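Local coordinates for protein Isomerase/lactonizing enzyme (Agrobacterium fabrum str. C58, PDB 2NQL) that belongs to the mandelate racemase / muconate lactonizing enzyme group of the enolase superfamily and carries a sodium ion in its barrel domain, at residues 352-357 and 373-378; 327-332 and 366-371; 61-66 and 134-139. All coordinates share one frame; numbering follows the deposited sequence.

Contact 1: residues 352-357 and 373-378; sequences RLLDGD and LGVRPS
Asp355 and Arg376 form a salt bridge across two short antiparallel strands. The guanidinium comes side-on with two nitrogens on one carboxylate oxygen: Arg376 NE lies 3.0 Å from Asp355 OD2, on the anti lone pair, while the longer bond from Arg376 NH2 reaches that oxygen from above the carboxylate plane. OD2 sits in the guanidinium plane, yet the two flat groups are turned 55° apart. The extended Arg376 chain starts from the crowded position between its own N and carbonyl carbon.

Beneath the bridge the same residues form a hydrogen-bonded backbone pair, Asp355 N to Arg376 O 2.8 Å and Arg376 N to Asp355 O 3.0 Å. Ser378 ends the pairing: its N donates to Leu353 O at 2.8 Å, from above the carbonyl plane, and its OG to a lone pair of Arg352 O at 2.7 Å. Leu354 CD2 lies over Arg376 O at 3.6 Å and meets Val375 CG2 at 4.2 Å; both side chains rest on helix 322-331. A water joins Gly374 O to Asp357 OD1, while Asp357 OD2 binds Ser369. Ser378 OG also caps Ala381 N, making this a two-stranded antiparallel ribbon running into a helix N-cap, in the barrel-domain part of the chain.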
loop_
_atom_site.group_PDB
_atom_site.type_symbol
_atom_site.label_atom_id
_atom_site.label_comp_id
_atom_site.label_asym_id
_atom_site.label_seq_id
_atom_site.Cartn_x
_atom_site.Cartn_y
_atom_site.Cartn_z
ATOM N N ARG A 352 -7.004 4.507 31.665
ATOM C CA ARG A 352 -8.175 3.747 32.072
ATOM C C ARG A 352 -8.438 2.545 31.177
ATOM O O ARG A 352 -9.133 1.621 31.578
ATOM C CB ARG A 352 -9.412 4.637 32.011
ATOM C CG ARG A 352 -9.742 5.249 33.320
ATOM C CD ARG A 352 -10.760 6.352 33.170
ATOM N NE ARG A 352 -10.247 7.559 33.817
ATOM C CZ ARG A 352 -9.820 8.636 33.159
ATOM N NH1 ARG A 352 -9.348 9.672 33.840
ATOM N NH2 ARG A 352 -9.854 8.680 31.822
ATOM N N LEU A 353 -7.899 2.598 29.964
ATOM C CA LEU A 353 -8.171 1.582 28.956
ATOM C C LEU A 353 -7.180 0.428 29.048
ATOM O O LEU A 353 -7.303 -0.566 28.324
ATOM C CB LEU A 353 -8.152 2.220 27.561
ATOM C CG LEU A 353 -9.321 3.174 27.218
ATOM C CD1 LEU A 353 -9.217 3.668 25.771
ATOM C CD2 LEU A 353 -10.691 2.560 27.478
ATOM N N LEU A 354 -6.195 0.555 29.944
ATOM C CA LEU A 354 -5.105 -0.415 30.016
ATOM C C LEU A 354 -4.851 -0.939 31.422
ATOM O O LEU A 354 -4.896 -0.169 32.400
ATOM C CB LEU A 354 -3.809 0.248 29.560
ATOM C CG LEU A 354 -3.736 0.729 28.112
ATOM C CD1 LEU A 354 -2.472 1.531 27.967
ATOM C CD2 LEU A 354 -3.716 -0.493 27.194
ATOM N N ASP A 355 -4.536 -2.226 31.512
ATOM C CA ASP A 355 -3.797 -2.792 32.680
ATOM C C ASP A 355 -2.301 -2.862 32.357
ATOM O O ASP A 355 -1.913 -3.350 31.290
ATOM C CB ASP A 355 -4.270 -4.228 32.999
ATOM C CG ASP A 355 -5.717 -4.296 33.443
ATOM O OD1 ASP A 355 -6.214 -3.313 34.039
ATOM O OD2 ASP A 355 -6.361 -5.349 33.199
ATOM N N GLY A 356 -1.455 -2.395 33.274
ATOM C CA GLY A 356 -0.012 -2.326 33.019
ATOM C C GLY A 356 0.602 -0.962 33.265
ATOM O O GLY A 356 0.041 0.056 32.883
ATOM N N ASP A 357 1.782 -0.957 33.875
ATOM C CA ASP A 357 2.489 0.270 34.253
ATOM C C ASP A 357 3.291 0.952 33.119
ATOM O O ASP A 357 4.511 1.091 33.183
ATOM C CB ASP A 357 3.379 0.003 35.483
ATOM C CG ASP A 357 4.514 -1.018 35.198
ATOM O OD1 ASP A 357 4.295 -2.038 34.490
ATOM O OD2 ASP A 357 5.641 -0.789 35.694
ATOM N N LEU A 373 4.226 -7.754 26.096
ATOM C CA LEU A 373 3.989 -6.348 25.860
ATOM C C LEU A 373 4.029 -5.547 27.175
ATOM O O LEU A 373 4.488 -4.393 27.194
ATOM C CB LEU A 373 2.628 -6.239 25.177
ATOM C CG LEU A 373 2.226 -4.968 24.468
ATOM C CD1 LEU A 373 3.160 -4.699 23.314
ATOM C CD2 LEU A 373 0.776 -5.151 24.010
ATOM N N GLY A 374 3.543 -6.166 28.256
ATOM C CA GLY A 374 3.510 -5.528 29.581
ATOM C C GLY A 374 2.233 -4.734 29.837
ATOM O O GLY A 374 2.048 -4.175 30.929
ATOM N N VAL A 375 1.361 -4.638 28.820
ATOM C CA VAL A 375 0.046 -4.019 28.985
ATOM C C VAL A 375 -0.981 -4.895 28.289
ATOM O O VAL A 375 -0.610 -5.716 27.452
ATOM C CB VAL A 375 -0.052 -2.531 28.442
ATOM C CG1 VAL A 375 1.052 -1.609 29.043
ATOM C CG2 VAL A 375 -0.026 -2.483 26.909
ATOM N N ARG A 376 -2.251 -4.708 28.642
ATOM C CA ARG A 376 -3.390 -5.340 27.934
ATOM C C ARG A 376 -4.601 -4.410 28.106
ATOM O O ARG A 376 -4.577 -3.525 28.978
ATOM C CB ARG A 376 -3.683 -6.715 28.545
ATOM C CG ARG A 376 -4.169 -6.627 29.988
ATOM C CD ARG A 376 -4.662 -7.942 30.506
ATOM N NE ARG A 376 -5.314 -7.797 31.812
ATOM C CZ ARG A 376 -5.551 -8.808 32.637
ATOM N NH1 ARG A 376 -5.183 -10.041 32.292
ATOM N NH2 ARG A 376 -6.148 -8.580 33.801
ATOM N N PRO A 377 -5.661 -4.580 27.292
ATOM C CA PRO A 377 -6.873 -3.811 27.547
ATOM C C PRO A 377 -7.407 -4.079 28.945
ATOM O O PRO A 377 -7.347 -5.212 29.449
ATOM C CB PRO A 377 -7.852 -4.323 26.472
ATOM C CG PRO A 377 -6.896 -4.731 25.319
ATOM C CD PRO A 377 -5.818 -5.445 26.097
ATOM N N SER A 378 -7.840 -3.008 29.606
ATOM C CA SER A 378 -8.420 -3.137 30.941
ATOM C C SER A 378 -9.813 -3.748 30.829
ATOM O O SER A 378 -10.395 -3.834 29.729
ATOM C CB SER A 378 -8.505 -1.755 31.606
ATOM O OG SER A 378 -9.430 -0.923 30.896
HETATM O O HOH W 1 3.492 -4.850 33.120
#

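Contact 2: residues 327-332 and 366-371; sequences SLQASS and HLPSGP
Leu367 lies against helix 322-331, and its branched end makes most of the contact. Leu367 CG sits 3.9 Å from Leu328 CB, with CD1 only slightly farther from the same carbon. The other methyl, Leu367 CD2, reaches over the backbone, 3.5 Å from Leu328 O, and meets Ser332 CB at 3.7 Å. One leucine thus bridges Leu328 and Ser332, one turn apart, and no direct hydrogen bond joins the two segments.

Next to it, the ring of Pro368 crosses the end of Gln329 obliquely, Pro368 CG lying 3.8 Å from Gln329 NE2. The Gln329 chain is bent at chi2 (-73°), which brings its amide up to the loop. Gln329 NE2 gives one bond to a water at 2.7 Å and another to Leu373 O; OE1 accepts from Arg143. The water passes the link on to Gly370 O, 2.6 Å away, and more weakly to Pro368 O, so a buried amide is satisfied at both its ends.

This helix belongs to the barrel domain of the enolase superfamily, and the loop that covers it leaves strand 364-366, which pairs antiparallel with barrel strand 152-158. Phe153 of that strand touches Leu328, Ser332 and Leu367 alike, packing into the apolar cluster between helix and loop.

Farther out, this last part of the helical segment is tied by its own serines: Ser332 OG turns back to Gln329 O at 2.7 Å, and Ser331 OG joins its own N on Ser327 O, the hydroxyl coming from above the carbonyl plane. Backbone bonds from Leu367 to Asp151 and from Ser332 to Val150 hold loop and helix segment alike to the chain leading into strand 152-158, while Arg143 NH2 binds Pro368 O.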
loop_
_atom_site.group_PDB
_atom_site.type_symbol
_atom_site.label_atom_id
_atom_site.label_comp_id
_atom_site.label_asym_id
_atom_site.label_seq_id
_atom_site.Cartn_x
_atom_site.Cartn_y
_atom_site.Cartn_z
ATOM N N SER A 327 5.684 0.090 20.646
ATOM C CA SER A 327 6.667 1.085 20.220
ATOM C C SER A 327 7.738 1.283 21.306
ATOM O O SER A 327 8.923 1.315 20.989
ATOM C CB SER A 327 6.020 2.442 19.878
ATOM O OG SER A 327 6.978 3.304 19.259
ATOM N N LEU A 328 7.310 1.434 22.558
ATOM C CA LEU A 328 8.262 1.634 23.660
ATOM C C LEU A 328 9.201 0.429 23.801
ATOM O O LEU A 328 10.416 0.617 23.875
ATOM C CB LEU A 328 7.534 1.918 24.990
ATOM C CG LEU A 328 6.538 3.077 25.045
ATOM C CD1 LEU A 328 6.140 3.307 26.492
ATOM C CD2 LEU A 328 7.090 4.360 24.417
ATOM N N GLN A 329 8.639 -0.780 23.827
ATOM C CA GLN A 329 9.428 -2.028 23.898
ATOM C C GLN A 329 10.506 -2.094 22.819
ATOM O O GLN A 329 11.695 -2.279 23.119
ATOM C CB GLN A 329 8.535 -3.270 23.768
ATOM C CG GLN A 329 7.523 -3.516 24.896
ATOM C CD GLN A 329 8.166 -3.998 26.207
ATOM O OE1 GLN A 329 9.371 -4.251 26.269
ATOM N NE2 GLN A 329 7.351 -4.139 27.250
ATOM N N ALA A 330 10.092 -1.931 21.563
ATOM C CA ALA A 330 11.036 -1.993 20.446
ATOM C C ALA A 330 12.018 -0.826 20.477
ATOM O O ALA A 330 13.211 -1.027 20.282
ATOM C CB ALA A 330 10.294 -2.019 19.133
ATOM N N SER A 331 11.512 0.389 20.729
ATOM C CA SER A 331 12.367 1.593 20.770
ATOM C C SER A 331 13.514 1.459 21.771
ATOM O O SER A 331 14.628 1.950 21.530
ATOM C CB SER A 331 11.553 2.835 21.154
ATOM O OG SER A 331 10.608 3.154 20.152
ATOM N N SER A 332 13.224 0.803 22.889
ATOM C CA SER A 332 14.179 0.695 24.006
ATOM C C SER A 332 15.454 -0.075 23.672
ATOM O O SER A 332 16.454 0.093 24.346
ATOM C CB SER A 332 13.500 0.073 25.218
ATOM O OG SER A 332 13.375 -1.328 25.052
ATOM N N HIS A 366 8.309 5.858 30.874
ATOM C CA HIS A 366 8.644 4.722 31.731
ATOM C C HIS A 366 7.951 3.452 31.257
ATOM O O HIS A 366 6.707 3.368 31.222
ATOM C CB HIS A 366 8.209 5.022 33.167
ATOM C CG HIS A 366 8.947 6.170 33.773
ATOM N ND1 HIS A 366 9.982 5.995 34.661
ATOM C CD2 HIS A 366 8.845 7.506 33.569
ATOM C CE1 HIS A 366 10.461 7.179 35.011
ATOM N NE2 HIS A 366 9.794 8.112 34.355
ATOM N N LEU A 367 8.760 2.453 30.921
ATOM C CA LEU A 367 8.243 1.260 30.242
ATOM C C LEU A 367 7.541 0.331 31.223
ATOM O O LEU A 367 7.907 0.304 32.400
ATOM C CB LEU A 367 9.394 0.517 29.550
ATOM C CG LEU A 367 9.631 1.064 28.132
ATOM C CD1 LEU A 367 10.254 2.461 28.054
ATOM C CD2 LEU A 367 10.401 0.099 27.327
ATOM N N PRO A 368 6.570 -0.477 30.739
ATOM C CA PRO A 368 5.899 -1.412 31.627
ATOM C C PRO A 368 6.846 -2.545 32.019
ATOM O O PRO A 368 7.894 -2.723 31.370
ATOM C CB PRO A 368 4.731 -1.930 30.771
ATOM C CG PRO A 368 5.211 -1.805 29.397
ATOM C CD PRO A 368 6.074 -0.592 29.350
ATOM N N SER A 369 6.497 -3.282 33.071
ATOM C CA SER A 369 7.446 -4.209 33.717
ATOM C C SER A 369 7.244 -5.677 33.331
ATOM O O SER A 369 8.182 -6.485 33.412
ATOM C CB SER A 369 7.368 -4.072 35.228
ATOM O OG SER A 369 7.592 -2.729 35.631
ATOM N N GLY A 370 6.027 -6.019 32.917
ATOM C CA GLY A 370 5.624 -7.425 32.792
ATOM C C GLY A 370 6.246 -8.146 31.586
ATOM O O GLY A 370 6.886 -7.521 30.728
ATOM N N PRO A 371 6.075 -9.474 31.514
ATOM C CA PRO A 371 6.502 -10.177 30.292
ATOM C C PRO A 371 5.618 -9.850 29.099
ATOM O O PRO A 371 4.502 -9.388 29.283
ATOM C CB PRO A 371 6.325 -11.644 30.653
ATOM C CG PRO A 371 5.301 -11.651 31.714
ATOM C CD PRO A 371 5.532 -10.404 32.515
HETATM O O HOH W 2 7.258 -5.117 29.817
#

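Contact 3: residues 61-66 and 134-139; sequences AGTVGW and AGQEAG
Segment 61-66 runs from a turn into strand 64-70. Facing it, segment 134-139 is the last turn of helix 117-138, closed by a Schellman motif: Gly139 has positive phi and two bonds lead back into the last turn, one of them Gly139 N to Gln136 O. The backbones stay well apart, Thr63 and Gln136 being closest at 7.5 Å between CA atoms, so side chains and water bridge them.

Gln136, extended beyond CG, reaches the strand: Gln136 NE2 donates to Val64 O at 2.8 Å, reasonably straight (157°), with the nitrogen 34° above the carbonyl plane. The same NE2 binds Asp132 OD1. Gln136 OE1 takes a water at 2.7 Å that in turn accepts from Val64 N, so the amide reaches the O of Val64 directly and its N through a water. Thr63 slides past the glutamine in the opposite direction and sets Thr63 CG2 3.6 Å from Gln136 OE1. A second water, 2.6 Å from Thr63 OG1, also binds Glu137 OE2; Glu137 receives further bonds from Asn2 and Ser3. Asp132, one turn earlier, takes Trp66 N. Here an edge strand of the antiparallel sheet meets a helix end, as in the alpha+beta capping domain of the enolase superfamily.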
loop_
_atom_site.group_PDB
_atom_site.type_symbol
_atom_site.label_atom_id
_atom_site.label_comp_id
_atom_site.label_asym_id
_atom_site.label_seq_id
_atom_site.Cartn_x
_atom_site.Cartn_y
_atom_site.Cartn_z
ATOM N N ALA A 61 -2.701 -23.439 24.596
ATOM C CA ALA A 61 -2.493 -23.472 26.060
ATOM C C ALA A 61 -3.148 -22.334 26.875
ATOM O O ALA A 61 -3.181 -22.385 28.110
ATOM C CB ALA A 61 -1.000 -23.567 26.365
ATOM N N GLY A 62 -3.647 -21.307 26.190
ATOM C CA GLY A 62 -4.426 -20.236 26.824
ATOM C C GLY A 62 -3.691 -18.921 27.047
ATOM O O GLY A 62 -4.231 -18.035 27.724
ATOM N N THR A 63 -2.486 -18.780 26.493
ATOM C CA THR A 63 -1.756 -17.501 26.545
ATOM C C THR A 63 -2.439 -16.504 25.617
ATOM O O THR A 63 -2.664 -16.802 24.448
ATOM C CB THR A 63 -0.264 -17.657 26.181
ATOM O OG1 THR A 63 0.355 -18.553 27.122
ATOM C CG2 THR A 63 0.483 -16.321 26.249
ATOM N N VAL A 64 -2.778 -15.338 26.164
ATOM C CA VAL A 64 -3.531 -14.313 25.433
ATOM C C VAL A 64 -2.569 -13.150 25.115
ATOM O O VAL A 64 -1.975 -12.566 26.033
ATOM C CB VAL A 64 -4.720 -13.843 26.283
ATOM C CG1 VAL A 64 -5.487 -12.706 25.588
ATOM C CG2 VAL A 64 -5.638 -15.008 26.598
ATOM N N GLY A 65 -2.392 -12.852 23.826
ATOM C CA GLY A 65 -1.575 -11.743 23.361
ATOM C C GLY A 65 -2.487 -10.714 22.697
ATOM O O GLY A 65 -3.557 -11.054 22.169
ATOM N N TRP A 66 -2.080 -9.457 22.754
ATOM C CA TRP A 66 -2.829 -8.376 22.118
ATOM C C TRP A 66 -1.969 -7.593 21.140
ATOM O O TRP A 66 -0.774 -7.319 21.398
ATOM C CB TRP A 66 -3.403 -7.404 23.170
ATOM C CG TRP A 66 -4.597 -7.954 23.924
ATOM C CD1 TRP A 66 -4.579 -8.666 25.103
ATOM C CD2 TRP A 66 -5.975 -7.788 23.579
ATOM N NE1 TRP A 66 -5.856 -8.954 25.496
ATOM C CE2 TRP A 66 -6.734 -8.442 24.577
ATOM C CE3 TRP A 66 -6.648 -7.171 22.503
ATOM C CZ2 TRP A 66 -8.136 -8.464 24.558
ATOM C CZ3 TRP A 66 -8.052 -7.204 22.483
ATOM C CH2 TRP A 66 -8.771 -7.844 23.494
ATOM N N ALA A 134 5.109 -14.463 22.612
ATOM C CA ALA A 134 6.488 -14.960 22.693
ATOM C C ALA A 134 7.094 -14.566 24.044
ATOM O O ALA A 134 7.711 -15.384 24.733
ATOM C CB ALA A 134 7.344 -14.396 21.535
ATOM N N GLY A 135 6.869 -13.316 24.433
ATOM C CA GLY A 135 7.444 -12.801 25.682
ATOM C C GLY A 135 6.846 -13.478 26.891
ATOM O O GLY A 135 7.588 -13.947 27.761
ATOM N N GLN A 136 5.519 -13.537 26.946
ATOM C CA GLN A 136 4.809 -14.240 28.011
ATOM C C GLN A 136 5.242 -15.690 28.185
ATOM O O GLN A 136 5.485 -16.135 29.315
ATOM C CB GLN A 136 3.311 -14.205 27.793
ATOM C CG GLN A 136 2.692 -12.820 28.037
ATOM C CD GLN A 136 1.197 -12.862 27.897
ATOM O OE1 GLN A 136 0.523 -13.612 28.610
ATOM N NE2 GLN A 136 0.655 -12.069 26.958
ATOM N N GLU A 137 5.337 -16.417 27.070
ATOM C CA GLU A 137 5.816 -17.802 27.088
ATOM C C GLU A 137 7.269 -17.941 27.560
ATOM O O GLU A 137 7.619 -18.918 28.231
ATOM C CB GLU A 137 5.626 -18.436 25.696
ATOM C CG GLU A 137 4.148 -18.755 25.427
ATOM C CD GLU A 137 3.870 -19.370 24.034
ATOM O OE1 GLU A 137 4.597 -19.070 23.065
ATOM O OE2 GLU A 137 2.890 -20.139 23.935
ATOM N N ALA A 138 8.099 -16.956 27.237
ATOM C CA ALA A 138 9.487 -16.916 27.719
ATOM C C ALA A 138 9.643 -16.350 29.147
ATOM O O ALA A 138 10.731 -16.424 29.725
ATOM C CB ALA A 138 10.349 -16.139 26.747
ATOM N N GLY A 139 8.578 -15.761 29.697
ATOM C CA GLY A 139 8.658 -14.996 30.959
ATOM C C GLY A 139 9.578 -13.784 30.888
ATOM O O GLY A 139 10.250 -13.444 31.871
HETATM O O HOH W 3 0.985 -20.679 25.671
HETATM O O HOH W 4 -1.899 -14.729 28.790
#

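Overall arrangement
Along the chain contact 3 comes first, in the N-terminal domain; contacts 1 and 2 follow, interleaved, in the barrel-domain part of the chain. Their centres are close: 12 Å between contacts 1 and 2, 15 Å between 1 and 3, and 16 Å between 2 and 3. Helix 322-331 is common ground for contacts 1 and 2, which meet directly through Asp357 with Ser369 and Leu373 with Gln329. Residues 366-378 then run on to the N-terminal domain, where Pro371 packs on the helix end of contact 3 and Pro377 and Arg376 on Trp66. Contact 2 thus lies on the barrel side and contact 3 on the capping side, with residues 371-377 between them.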